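Local coordinates for conserved exported protein (Bacteroides fragilis, PDB 3CLW) that is of unproven function but probably hydrolyses O-glycosidic bonds in carbohydrates, at residues Phe8-Gln13 against Leu454-Ala459; Ala82-Asn87 against Ser139-Ser144; Thr203-Tyr208 against Gly260-Leu265; Tyr237-Asp242 against Asp250-Met255; Met407-Ile412 against Ser430-Gly435. All blocks are in the same frame, centred on the assembly; numbering follows the deposited sequence.

Overall arrangement
The five contacts fall into two parts of the chain, consistent with the barrel and beta-rich side domain of family 30 hydrolases. Interactions 1 and 5 lie in the beta-rich part, their centres 10 Å apart, and share a sheet: Asp11 N approaches Ala411 O at 2.8 Å, a probable hydrogen bond, and Ile10 packs on Ile412. Interactions 3 and 4 form the second pair, centres 11 Å apart, with Tyr262 N probably bonded to Ser254 O. Interaction 2 joins two loops whose nearest atoms are about 11 Å from interaction 3; its centre is 56 Å from that of interaction 1, across the chain's centre. No bound ligand marks an active site among these contacts.

Interaction 1: residues Phe8-Gln13 against Leu454-Ala459; sequences FIIDKQ and LNCDHA
Where Ile10 and Asn455 begin to part, a water takes over from the strand ladder: it donates to Ile10 O (2.7 Å) and to Asn455 O, and accepts from Asp457 N. Just before it the parallel pairing is regular. Asn455 N gives its hydrogen to Phe8 O at 2.7 Å, and Ile10 N reaches Asn455 O at 2.8 Å with an N-H...O angle of 175°. Asn455 O is thus gripped by both an amide and the water. On one face, Ile9 and Asn455 lie side by side and point the same way, CG1 of Ile9 resting 3.7 Å from CB of Asn455. Lys12 NZ makes only a weak, long salt bridge of 3.4 Å with Asp457 OD2, the two side chains crossing at about a right angle. Asp457 sits in a type II' turn from Cys456 to Ala459. With chi2 at -172°, Ile10 CD1 extends to within 4.0 Å of Cys456 CB, and it also meets Leu454. This apolar side is completed by Ile412 of strand 408-414, which touches Phe8, Ile10 and Leu454, and by Val438 of strand 438-444, which packs on Ile10, Lys12 and Cys456.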
# COMPACT_ATOMS: atom_id res chain seq x y z
N PHE A 8 -23.56 -5.32 -18.16
CA PHE A 8 -22.42 -4.42 -18.18
C PHE A 8 -21.69 -4.53 -19.49
O PHE A 8 -21.39 -5.63 -19.97
CB PHE A 8 -21.47 -4.75 -17.03
CG PHE A 8 -22.01 -4.39 -15.68
CD1 PHE A 8 -21.67 -3.18 -15.09
CD2 PHE A 8 -22.86 -5.26 -15.01
CE1 PHE A 8 -22.17 -2.85 -13.85
CE2 PHE A 8 -23.37 -4.93 -13.76
CZ PHE A 8 -23.02 -3.73 -13.18
N ILE A 9 -21.40 -3.37 -20.06
CA ILE A 9 -20.64 -3.30 -21.31
C ILE A 9 -19.27 -2.73 -21.03
O ILE A 9 -19.12 -1.66 -20.44
CB ILE A 9 -21.37 -2.48 -22.41
CG1 ILE A 9 -22.69 -3.18 -22.80
CG2 ILE A 9 -20.47 -2.30 -23.67
CD1 ILE A 9 -23.89 -2.78 -22.00
N ILE A 10 -18.27 -3.51 -21.45
CA ILE A 10 -16.87 -3.16 -21.33
C ILE A 10 -16.46 -2.39 -22.58
O ILE A 10 -16.71 -2.83 -23.70
CB ILE A 10 -16.03 -4.43 -21.16
CG1 ILE A 10 -16.39 -5.10 -19.82
CG2 ILE A 10 -14.51 -4.13 -21.32
CD1 ILE A 10 -15.50 -6.27 -19.42
N ASP A 11 -15.82 -1.25 -22.39
CA ASP A 11 -15.40 -0.43 -23.51
C ASP A 11 -13.86 -0.24 -23.55
O ASP A 11 -13.29 0.61 -22.87
CB ASP A 11 -16.19 0.89 -23.48
CG ASP A 11 -15.83 1.84 -24.61
OD1 ASP A 11 -15.24 1.40 -25.65
OD2 ASP A 11 -16.14 3.03 -24.44
N LYS A 12 -13.21 -1.06 -24.36
CA LYS A 12 -11.76 -1.02 -24.54
C LYS A 12 -11.22 0.30 -25.11
O LYS A 12 -10.02 0.56 -25.06
CB LYS A 12 -11.30 -2.19 -25.43
CG LYS A 12 -11.65 -3.58 -24.89
CD LYS A 12 -11.17 -4.67 -25.84
CE LYS A 12 -11.59 -6.07 -25.35
NZ LYS A 12 -11.25 -7.17 -26.32
N GLN A 13 -12.11 1.13 -25.65
CA GLN A 13 -11.74 2.41 -26.23
C GLN A 13 -11.69 3.56 -25.24
O GLN A 13 -11.08 4.59 -25.52
CB GLN A 13 -12.66 2.76 -27.39
CG GLN A 13 -11.94 2.89 -28.69
CD GLN A 13 -11.78 1.59 -29.42
OE1 GLN A 13 -11.08 0.68 -28.97
NE2 GLN A 13 -12.43 1.49 -30.59
N LEU A 454 -21.96 -9.85 -18.94
CA LEU A 454 -20.74 -9.14 -19.22
C LEU A 454 -20.53 -9.09 -20.72
O LEU A 454 -20.35 -10.12 -21.37
CB LEU A 454 -19.57 -9.81 -18.49
CG LEU A 454 -18.34 -8.99 -18.16
CD1 LEU A 454 -18.70 -7.78 -17.27
CD2 LEU A 454 -17.27 -9.87 -17.49
N ASN A 455 -20.58 -7.89 -21.27
CA ASN A 455 -20.48 -7.67 -22.70
C ASN A 455 -19.10 -7.12 -23.03
O ASN A 455 -18.79 -5.97 -22.72
CB ASN A 455 -21.55 -6.67 -23.13
CG ASN A 455 -21.73 -6.59 -24.63
OD1 ASN A 455 -22.86 -6.63 -25.10
ND2 ASN A 455 -20.63 -6.44 -25.38
N CYS A 456 -18.28 -7.96 -23.66
CA CYS A 456 -16.86 -7.67 -23.80
C CYS A 456 -16.39 -8.04 -25.20
O CYS A 456 -15.93 -9.16 -25.43
CB CYS A 456 -16.07 -8.44 -22.73
SG CYS A 456 -14.29 -8.16 -22.80
N ASP A 457 -16.51 -7.08 -26.13
CA ASP A 457 -16.34 -7.32 -27.58
C ASP A 457 -17.23 -8.47 -28.05
O ASP A 457 -18.46 -8.39 -27.97
CB ASP A 457 -14.87 -7.56 -27.97
CG ASP A 457 -14.14 -6.28 -28.41
OD1 ASP A 457 -14.63 -5.16 -28.14
OD2 ASP A 457 -13.05 -6.40 -29.04
N HIS A 458 -16.61 -9.55 -28.51
CA HIS A 458 -17.38 -10.69 -29.02
C HIS A 458 -17.16 -11.95 -28.21
O HIS A 458 -17.56 -13.04 -28.62
CB HIS A 458 -17.12 -10.88 -30.51
CG HIS A 458 -17.48 -9.66 -31.32
ND1 HIS A 458 -16.55 -8.93 -32.02
CD2 HIS A 458 -18.66 -9.01 -31.45
CE1 HIS A 458 -17.15 -7.89 -32.59
NE2 HIS A 458 -18.43 -7.92 -32.25
N ALA A 459 -16.57 -11.78 -27.03
CA ALA A 459 -16.27 -12.87 -26.11
C ALA A 459 -17.52 -13.48 -25.47
O ALA A 459 -18.46 -12.76 -25.09
CB ALA A 459 -15.30 -12.41 -25.03
O HOH W 1 -17.55 -4.78 -25.33

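Interaction 2: residues Ala82-Asn87 against Ser139-Ser144; sequences AKEVDN and SASTVS
Ser141 OG is held from two directions: it donates to Lys83 O at 2.9 Å, reaching that oxygen from 41° above the carbonyl plane, and accepts from Val143 N at 2.9 Å, which closes an ST turn. With OG anti to its own backbone N (chi1 168°), the hydroxyl lies between the two loops. Lys83 O has a second donor, a water that also bonds to Val143 O and so bridges the backbones. Glu84 crosses Thr142 at about a right angle, its chain bent at chi2 (-73°), which turns CD toward Ser141 and Thr142. One oxygen, OE2, takes the backbone N-H of Thr142 at 3.0 Å from above the carboxylate plane and is also held by Asn79. OE1 uses its anti lone pair for Val85 N and meets Thr142 OG1 as well, at a distance so short that its value is doubtful. Alongside, Val143 CG2 packs 3.5 Å from Val85 N and touches the Glu84 backbone. This buried carboxylate, served by the backbone N-H groups of Thr142 and Val85 and by the Asn79 amide, joins the loops that follow the adjacent parallel strands 68-71 and 125-128, consistent with the beta-alpha loops of this family's TIM-barrel fold.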
# COMPACT_ATOMS: atom_id res chain seq x y z
N ALA A 82 18.35 5.18 24.99
CA ALA A 82 17.89 6.57 25.00
C ALA A 82 16.39 6.59 25.25
O ALA A 82 15.81 5.53 25.53
CB ALA A 82 18.22 7.26 23.65
N LYS A 83 15.75 7.76 25.13
CA LYS A 83 14.27 7.83 25.17
C LYS A 83 13.74 7.46 23.78
O LYS A 83 13.42 8.33 22.97
CB LYS A 83 13.76 9.22 25.59
CG LYS A 83 14.45 9.77 26.84
CD LYS A 83 13.74 10.97 27.51
CE LYS A 83 14.37 11.16 28.94
NZ LYS A 83 13.91 12.42 29.67
N GLU A 84 13.69 6.16 23.52
CA GLU A 84 13.46 5.63 22.17
C GLU A 84 12.16 4.84 22.06
O GLU A 84 11.37 4.81 23.00
CB GLU A 84 14.65 4.76 21.76
CG GLU A 84 15.76 5.51 21.03
CD GLU A 84 15.37 5.90 19.58
OE1 GLU A 84 14.22 5.66 19.16
OE2 GLU A 84 16.22 6.46 18.86
N VAL A 85 11.94 4.22 20.90
CA VAL A 85 10.85 3.26 20.72
C VAL A 85 10.82 2.31 21.92
O VAL A 85 11.86 1.76 22.33
CB VAL A 85 11.03 2.47 19.39
CG1 VAL A 85 9.91 1.43 19.17
CG2 VAL A 85 11.09 3.44 18.20
N ASP A 86 9.62 2.14 22.48
CA ASP A 86 9.48 1.51 23.80
C ASP A 86 9.28 -0.02 23.79
O ASP A 86 8.97 -0.61 24.83
CB ASP A 86 8.38 2.21 24.63
CG ASP A 86 6.98 2.08 24.03
OD1 ASP A 86 6.72 1.18 23.20
OD2 ASP A 86 6.11 2.89 24.39
N ASN A 87 9.46 -0.65 22.64
CA ASN A 87 9.23 -2.08 22.53
C ASN A 87 10.16 -2.68 21.48
O ASN A 87 10.71 -1.96 20.60
CB ASN A 87 7.77 -2.35 22.17
CG ASN A 87 7.43 -1.85 20.79
OD1 ASN A 87 7.69 -2.53 19.81
ND2 ASN A 87 6.86 -0.63 20.71
N SER A 139 16.03 15.59 18.47
CA SER A 139 15.81 15.01 19.78
C SER A 139 16.84 13.96 20.19
O SER A 139 16.78 13.41 21.29
CB SER A 139 14.39 14.46 19.89
OG SER A 139 14.17 13.42 18.96
N ALA A 140 17.81 13.72 19.30
CA ALA A 140 18.77 12.61 19.42
C ALA A 140 18.09 11.22 19.53
O ALA A 140 18.59 10.31 20.21
CB ALA A 140 19.75 12.85 20.56
N SER A 141 16.96 11.08 18.86
CA SER A 141 16.16 9.88 18.96
C SER A 141 15.18 9.83 17.77
O SER A 141 14.85 10.85 17.17
CB SER A 141 15.42 9.87 20.29
OG SER A 141 14.43 8.87 20.30
N THR A 142 14.76 8.62 17.42
CA THR A 142 13.72 8.46 16.40
C THR A 142 12.35 8.86 16.98
O THR A 142 11.37 9.06 16.25
CB THR A 142 13.67 7.02 15.89
OG1 THR A 142 13.20 6.18 16.94
CG2 THR A 142 15.06 6.54 15.47
N VAL A 143 12.27 8.95 18.32
CA VAL A 143 11.11 9.57 18.95
C VAL A 143 11.35 11.07 19.14
O VAL A 143 12.21 11.50 19.93
CB VAL A 143 10.68 8.83 20.25
CG1 VAL A 143 9.34 9.40 20.78
CG2 VAL A 143 10.56 7.29 20.00
N SER A 144 10.61 11.86 18.36
CA SER A 144 10.71 13.31 18.35
C SER A 144 10.14 13.85 19.68
O SER A 144 9.47 13.13 20.40
CB SER A 144 9.94 13.88 17.18
OG SER A 144 8.61 13.41 17.25
O HOH W 2 12.90 11.20 22.54

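Interaction 3: residues Thr203-Tyr208 against Gly260-Leu265; sequences TKADLY and GQYSVL
Tyr262 and Tyr208 bury the most surface here, though in quite different ways: Tyr262 reaches from the loop onto the helix beginning at Lys204, and Tyr208 reaches from that helix to the loop. Tyr262 lays a face of its ring on the helix. Lys204 CB stands 4.1 Å from the ring centroid, 28° off the normal, in a CH-pi contact; the carbonyl carbon of Lys204 lies over the ring centre, and Ala205 N is over the same face but displaced toward the rim. Ala205 CB meets the ring at CE1, 3.7 Å away. On the opposite face CG of Gln261 covers part of the rim, so the ring is held between its own loop and the helix. The side chains of Lys204 and Tyr262 cross at about a right angle, and the lysine's end then bends away at chi3 and chi4, its NZ bonding to Asp249 O.

Tyr208 instead offers its edge. CG is anti to the backbone N (chi1 176°), and the ring meets two loop carbonyls close to its own plane: Ser263 O is 3.3 Å from CE1, and Tyr262 O is 3.7 Å from CD1. Val264 CG1 touches CD1 at 3.9 Å. The hydroxyl bonds to Lys266, and Phe267 stacks edge-to-face with the ring. At the start of the helix Thr203 and Asp206 form a capping box.

No hydrogen bond links the two segments. The contact depends on aromatic and aliphatic surface, with carbonyl oxygens directed at the electropositive rim of Tyr208, while the polar ends of Lys204 and Tyr208 are satisfied by other residues.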
# COMPACT_ATOMS: atom_id res chain seq x y z
N THR A 203 6.59 19.77 7.99
CA THR A 203 5.85 20.80 7.26
C THR A 203 6.10 20.67 5.75
O THR A 203 7.00 19.93 5.33
CB THR A 203 6.26 22.23 7.70
OG1 THR A 203 7.56 22.51 7.19
CG2 THR A 203 6.26 22.40 9.24
N LYS A 204 5.31 21.37 4.95
CA LYS A 204 5.53 21.35 3.51
C LYS A 204 6.90 21.93 3.17
O LYS A 204 7.55 21.46 2.23
CB LYS A 204 4.42 22.05 2.73
CG LYS A 204 3.09 21.36 2.84
CD LYS A 204 2.07 21.97 1.92
CE LYS A 204 1.52 23.34 2.41
NZ LYS A 204 0.91 23.20 3.74
N ALA A 205 7.37 22.91 3.95
CA ALA A 205 8.72 23.41 3.75
C ALA A 205 9.75 22.30 3.96
O ALA A 205 10.71 22.19 3.20
CB ALA A 205 9.02 24.64 4.63
N ASP A 206 9.54 21.48 4.99
CA ASP A 206 10.39 20.32 5.26
C ASP A 206 10.35 19.34 4.08
O ASP A 206 11.38 18.92 3.58
CB ASP A 206 9.94 19.64 6.55
CG ASP A 206 10.04 20.57 7.78
OD1 ASP A 206 10.94 21.45 7.81
OD2 ASP A 206 9.22 20.41 8.71
N LEU A 207 9.15 19.03 3.63
CA LEU A 207 8.94 18.09 2.55
C LEU A 207 9.62 18.55 1.28
O LEU A 207 10.26 17.75 0.57
CB LEU A 207 7.44 17.87 2.32
CG LEU A 207 6.72 17.12 3.45
CD1 LEU A 207 5.22 17.07 3.21
CD2 LEU A 207 7.28 15.70 3.65
N TYR A 208 9.48 19.85 0.98
CA TYR A 208 10.07 20.45 -0.21
C TYR A 208 11.59 20.31 -0.18
O TYR A 208 12.20 19.96 -1.19
CB TYR A 208 9.60 21.92 -0.37
CG TYR A 208 10.25 22.65 -1.53
CD1 TYR A 208 9.59 22.81 -2.73
CD2 TYR A 208 11.55 23.15 -1.41
CE1 TYR A 208 10.21 23.48 -3.80
CE2 TYR A 208 12.19 23.81 -2.47
CZ TYR A 208 11.51 23.97 -3.65
OH TYR A 208 12.15 24.64 -4.69
N GLY A 260 2.11 26.38 -7.12
CA GLY A 260 1.94 26.18 -5.68
C GLY A 260 3.15 26.66 -4.90
O GLY A 260 4.27 26.57 -5.39
N GLN A 261 2.93 27.16 -3.69
CA GLN A 261 4.01 27.68 -2.86
C GLN A 261 5.21 26.74 -2.74
O GLN A 261 6.37 27.17 -2.71
CB GLN A 261 3.51 27.97 -1.46
CG GLN A 261 4.47 28.82 -0.63
CD GLN A 261 3.99 29.03 0.80
OE1 GLN A 261 2.81 28.82 1.10
NE2 GLN A 261 4.90 29.42 1.68
N TYR A 262 4.92 25.45 -2.62
CA TYR A 262 5.97 24.48 -2.46
C TYR A 262 5.90 23.47 -3.58
O TYR A 262 6.00 22.27 -3.34
CB TYR A 262 5.83 23.79 -1.12
CG TYR A 262 5.91 24.70 0.06
CD1 TYR A 262 7.13 25.13 0.55
CD2 TYR A 262 4.75 25.12 0.73
CE1 TYR A 262 7.21 25.96 1.66
CE2 TYR A 262 4.81 25.93 1.85
CZ TYR A 262 6.06 26.35 2.30
OH TYR A 262 6.16 27.14 3.39
N SER A 263 5.70 23.96 -4.79
CA SER A 263 5.59 23.10 -5.96
C SER A 263 6.87 22.31 -6.15
O SER A 263 7.97 22.88 -6.16
CB SER A 263 5.26 23.90 -7.24
OG SER A 263 5.04 23.04 -8.35
N VAL A 264 6.72 20.98 -6.29
CA VAL A 264 7.87 20.07 -6.49
C VAL A 264 7.95 19.55 -7.91
O VAL A 264 8.86 18.81 -8.27
CB VAL A 264 7.84 18.90 -5.47
CG1 VAL A 264 8.05 19.43 -4.06
CG2 VAL A 264 6.52 18.08 -5.55
N LEU A 265 6.99 19.97 -8.74
CA LEU A 265 6.80 19.43 -10.09
C LEU A 265 8.05 19.56 -10.96
O LEU A 265 8.31 18.72 -11.80
CB LEU A 265 5.59 20.10 -10.78
CG LEU A 265 4.16 19.82 -10.26
CD1 LEU A 265 3.13 20.57 -11.13
CD2 LEU A 265 3.80 18.31 -10.17

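Interaction 4: residues Tyr237-Asp242 against Asp250-Met255; sequences YLFEID and DIIHSM
Phe239 and Ile252 lie side by side and point the same way, Ile252 CD1 touching Phe239 CE1 at 3.7 Å, whereas Leu238 and Ile251 cross obliquely with Leu238 CD2 3.8 Å from Ile251 CB. Leu238 touches both isoleucines, since its CB also meets Ile252 CD1. The chi2 of Ile252, 169°, carries CD1 outward to where both Leu238 and Phe239 touch it. Leu238 CB in turn covers the rim of one face of the Phe239 ring. On the exposed side Glu240 CB packs against Asp250 CB; the carboxylates remain apart, and their like charges would be expected to repel.

Backbone bonds tie the 3-10 turn and the residue after it to the start of the helix. Ile252 N donates to Leu238 O at 3.0 Å, and Ile251 N makes a weak bond to Tyr237 O. Asp250 N reaches Phe239 O at 3.0 Å from almost directly above the carbonyl plane, 82° out of it. Asp250 occupies the N-cap position but its side chain makes no capping bond; a water instead joins its OD1 to Leu238 O and to His253 N, where it accepts at 2.7 Å. The contact is thus a short connection folding back on helix 251-256. Helix 285-300 packs on it through Ile295 and Leu299, Lys204 of helix 204-221 touches Ile251, and strand 226-232 meets Leu238 at Val232 and Ile251 at Pro230.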
# COMPACT_ATOMS: atom_id res chain seq x y z
N TYR A 237 -5.72 15.84 4.32
CA TYR A 237 -4.54 16.70 4.21
C TYR A 237 -4.12 16.97 2.76
O TYR A 237 -3.21 17.75 2.51
CB TYR A 237 -3.40 16.10 5.01
CG TYR A 237 -3.65 16.16 6.49
CD1 TYR A 237 -3.38 17.33 7.22
CD2 TYR A 237 -4.15 15.05 7.18
CE1 TYR A 237 -3.61 17.38 8.59
CE2 TYR A 237 -4.38 15.10 8.53
CZ TYR A 237 -4.12 16.26 9.24
OH TYR A 237 -4.34 16.30 10.60
N LEU A 238 -4.75 16.31 1.80
CA LEU A 238 -4.48 16.60 0.40
C LEU A 238 -5.10 17.95 -0.05
O LEU A 238 -4.73 18.50 -1.08
CB LEU A 238 -4.96 15.46 -0.49
CG LEU A 238 -4.19 14.12 -0.34
CD1 LEU A 238 -4.68 13.12 -1.31
CD2 LEU A 238 -2.67 14.29 -0.46
N PHE A 239 -6.04 18.44 0.76
CA PHE A 239 -6.72 19.70 0.55
C PHE A 239 -6.54 20.57 1.81
O PHE A 239 -6.09 20.09 2.82
CB PHE A 239 -8.20 19.44 0.29
CG PHE A 239 -8.46 18.22 -0.57
CD1 PHE A 239 -8.36 18.28 -1.96
CD2 PHE A 239 -8.80 17.00 0.01
CE1 PHE A 239 -8.59 17.17 -2.74
CE2 PHE A 239 -9.03 15.88 -0.78
CZ PHE A 239 -8.92 15.97 -2.16
N GLU A 240 -6.84 21.86 1.72
CA GLU A 240 -6.62 22.78 2.84
C GLU A 240 -7.69 22.55 3.88
O GLU A 240 -8.87 22.47 3.52
CB GLU A 240 -6.65 24.24 2.35
CG GLU A 240 -6.13 25.27 3.36
CD GLU A 240 -6.06 26.70 2.77
OE1 GLU A 240 -6.85 27.03 1.86
OE2 GLU A 240 -5.20 27.48 3.22
N ILE A 241 -7.29 22.41 5.15
CA ILE A 241 -8.21 22.05 6.24
C ILE A 241 -8.18 22.92 7.52
O ILE A 241 -9.07 22.82 8.36
CB ILE A 241 -8.05 20.56 6.71
CG1 ILE A 241 -6.61 20.26 7.14
CG2 ILE A 241 -8.57 19.59 5.64
CD1 ILE A 241 -6.49 19.47 8.42
N ASP A 242 -7.14 23.73 7.69
CA ASP A 242 -7.09 24.64 8.85
C ASP A 242 -6.43 25.99 8.52
O ASP A 242 -6.13 26.25 7.37
CB ASP A 242 -6.39 23.96 10.04
CG ASP A 242 -4.91 23.66 9.78
OD1 ASP A 242 -4.32 24.25 8.84
OD2 ASP A 242 -4.35 22.82 10.52
N ASP A 250 -3.21 20.88 2.31
CA ASP A 250 -3.22 21.51 0.99
C ASP A 250 -2.16 20.96 0.04
O ASP A 250 -1.63 21.70 -0.82
CB ASP A 250 -3.10 23.05 1.14
CG ASP A 250 -3.45 23.78 -0.14
OD1 ASP A 250 -4.43 23.36 -0.78
OD2 ASP A 250 -2.73 24.75 -0.51
N ILE A 251 -1.84 19.67 0.21
CA ILE A 251 -0.77 19.02 -0.56
C ILE A 251 -0.95 19.15 -2.08
O ILE A 251 -0.02 19.53 -2.78
CB ILE A 251 -0.59 17.50 -0.16
CG1 ILE A 251 -0.13 17.36 1.31
CG2 ILE A 251 0.33 16.77 -1.15
CD1 ILE A 251 1.25 17.97 1.66
N ILE A 252 -2.14 18.84 -2.58
CA ILE A 252 -2.31 18.87 -4.02
C ILE A 252 -1.96 20.25 -4.63
O ILE A 252 -1.13 20.32 -5.53
CB ILE A 252 -3.71 18.36 -4.47
CG1 ILE A 252 -3.86 16.86 -4.08
CG2 ILE A 252 -3.88 18.59 -5.96
CD1 ILE A 252 -5.29 16.28 -4.21
N HIS A 253 -2.57 21.32 -4.13
CA HIS A 253 -2.42 22.63 -4.77
C HIS A 253 -1.08 23.28 -4.47
O HIS A 253 -0.47 23.90 -5.35
CB HIS A 253 -3.58 23.58 -4.44
CG HIS A 253 -4.82 23.30 -5.23
ND1 HIS A 253 -5.05 23.83 -6.48
CD2 HIS A 253 -5.89 22.51 -4.96
CE1 HIS A 253 -6.22 23.42 -6.93
NE2 HIS A 253 -6.75 22.61 -6.03
N SER A 254 -0.62 23.09 -3.24
CA SER A 254 0.60 23.72 -2.79
C SER A 254 1.86 23.05 -3.34
O SER A 254 2.86 23.72 -3.57
CB SER A 254 0.63 23.75 -1.28
OG SER A 254 1.85 24.27 -0.83
N MET A 255 1.78 21.73 -3.56
CA MET A 255 2.95 20.91 -3.95
C MET A 255 2.86 20.36 -5.38
O MET A 255 3.89 20.17 -6.03
CB MET A 255 3.21 19.76 -2.93
CG MET A 255 3.51 20.23 -1.47
SD MET A 255 4.38 19.15 -0.30
CE MET A 255 6.04 19.47 -0.83
O HOH W 3 -4.74 21.02 -2.50

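Interaction 5: residues Met407-Ile412 against Ser430-Gly435; sequences MKRIAI and SSYTDG
Lys408 and Thr433 form a hydrogen-bonded pair in an antiparallel strand ladder, with Lys408 N bonding to Thr433 O at 2.9 Å and Thr433 N to Lys408 O at 2.8 Å. The next pair, Arg409 with Tyr432, is non-hydrogen-bonded, and its side chains pack together on that face: CG of Arg409 comes 3.6 Å from CE1 of Tyr432, the guanidinium and ring planes standing 60° apart. The segments 408-412 and 430-433 of the two strands run at 132° between N-to-C directions, a strong twist. They probably belong to the beta-rich side domain that accompanies the barrel in family 30 hydrolases, and the long N-terminal strand 6-25 pairs with the first of them. On the other face Ile410 crosses Thr433 at about a right angle; with chi1 at 58° its CG2 is anti to the carbonyl carbon, 3.7 Å from Thr433 CG2, and CD1 meets the same methyl. Further along, Ile412 CD1 approaches Ser431 OG at 3.3 Å, a hydroxyl bonded to Thr440. A water accepts from Arg409 NH1 and Ser431 N and donates to Ile410 O, bridging the two strands. Arg409 NE bonds to Gln17, and Thr433 OG1, bonded to Glu437 O, accepts from Gly435 N in an ST turn at the strand's end.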
# COMPACT_ATOMS: atom_id res chain seq x y z
N MET A 407 -1.08 -2.67 -17.02
CA MET A 407 -2.45 -2.77 -17.49
C MET A 407 -3.08 -1.41 -17.33
O MET A 407 -2.69 -0.64 -16.46
CB MET A 407 -3.26 -3.80 -16.68
CG MET A 407 -3.02 -5.27 -17.07
SD MET A 407 -4.25 -6.34 -16.29
CE MET A 407 -3.80 -7.87 -17.05
N LYS A 408 -4.08 -1.12 -18.14
CA LYS A 408 -4.82 0.11 -17.94
C LYS A 408 -6.23 -0.21 -17.52
O LYS A 408 -6.80 -1.19 -17.98
CB LYS A 408 -4.73 0.96 -19.20
CG LYS A 408 -3.29 1.43 -19.35
CD LYS A 408 -3.05 2.25 -20.58
CE LYS A 408 -1.65 2.85 -20.52
NZ LYS A 408 -1.04 2.79 -21.89
N ARG A 409 -6.76 0.58 -16.60
CA ARG A 409 -8.17 0.55 -16.31
C ARG A 409 -8.96 1.06 -17.53
O ARG A 409 -8.56 2.02 -18.18
CB ARG A 409 -8.51 1.40 -15.08
CG ARG A 409 -9.91 1.17 -14.61
CD ARG A 409 -10.19 1.84 -13.30
NE ARG A 409 -10.36 3.29 -13.45
CZ ARG A 409 -11.54 3.90 -13.60
NH1 ARG A 409 -12.65 3.19 -13.69
NH2 ARG A 409 -11.61 5.22 -13.69
N ILE A 410 -10.06 0.38 -17.84
CA ILE A 410 -10.89 0.73 -19.00
C ILE A 410 -12.32 0.83 -18.50
O ILE A 410 -12.60 0.46 -17.36
CB ILE A 410 -10.75 -0.30 -20.15
CG1 ILE A 410 -11.12 -1.73 -19.67
CG2 ILE A 410 -9.34 -0.27 -20.69
CD1 ILE A 410 -10.91 -2.80 -20.70
N ALA A 411 -13.20 1.38 -19.34
CA ALA A 411 -14.59 1.60 -18.95
C ALA A 411 -15.40 0.30 -18.88
O ALA A 411 -15.25 -0.60 -19.71
CB ALA A 411 -15.26 2.58 -19.94
N ILE A 412 -16.27 0.22 -17.88
CA ILE A 412 -17.28 -0.84 -17.80
C ILE A 412 -18.53 -0.18 -17.21
O ILE A 412 -18.58 0.13 -16.03
CB ILE A 412 -16.79 -2.12 -17.01
CG1 ILE A 412 -17.94 -3.13 -16.83
CG2 ILE A 412 -16.21 -1.74 -15.63
CD1 ILE A 412 -17.52 -4.55 -16.41
N SER A 430 -15.21 -3.11 -11.95
CA SER A 430 -14.20 -2.34 -12.68
C SER A 430 -13.46 -3.30 -13.58
O SER A 430 -13.46 -4.50 -13.33
CB SER A 430 -13.21 -1.66 -11.70
OG SER A 430 -12.59 -2.60 -10.81
N SER A 431 -12.84 -2.79 -14.65
CA SER A 431 -12.12 -3.62 -15.61
C SER A 431 -10.76 -3.05 -15.98
O SER A 431 -10.54 -1.85 -15.86
CB SER A 431 -12.96 -3.86 -16.87
OG SER A 431 -14.18 -4.48 -16.54
N TYR A 432 -9.86 -3.91 -16.45
CA TYR A 432 -8.45 -3.55 -16.67
C TYR A 432 -8.00 -4.41 -17.78
O TYR A 432 -8.50 -5.50 -17.91
CB TYR A 432 -7.56 -3.83 -15.41
CG TYR A 432 -8.16 -3.22 -14.19
CD1 TYR A 432 -7.73 -1.99 -13.73
CD2 TYR A 432 -9.20 -3.84 -13.52
CE1 TYR A 432 -8.32 -1.40 -12.66
CE2 TYR A 432 -9.80 -3.27 -12.43
CZ TYR A 432 -9.36 -2.04 -12.01
OH TYR A 432 -9.94 -1.46 -10.92
N THR A 433 -7.04 -3.95 -18.57
CA THR A 433 -6.52 -4.77 -19.67
C THR A 433 -5.06 -4.50 -20.03
O THR A 433 -4.56 -3.40 -19.84
CB THR A 433 -7.38 -4.65 -20.97
OG1 THR A 433 -6.93 -5.61 -21.94
CG2 THR A 433 -7.30 -3.27 -21.58
N ASP A 434 -4.40 -5.51 -20.56
CA ASP A 434 -3.11 -5.32 -21.20
C ASP A 434 -3.19 -5.53 -22.72
O ASP A 434 -2.17 -5.68 -23.39
CB ASP A 434 -2.07 -6.28 -20.60
CG ASP A 434 -2.42 -7.77 -20.83
OD1 ASP A 434 -3.56 -8.10 -21.24
OD2 ASP A 434 -1.53 -8.61 -20.58
N GLY A 435 -4.41 -5.55 -23.26
CA GLY A 435 -4.62 -5.85 -24.66
C GLY A 435 -4.62 -7.34 -25.02
O GLY A 435 -4.82 -7.68 -26.19
O HOH W 4 -13.22 0.28 -14.72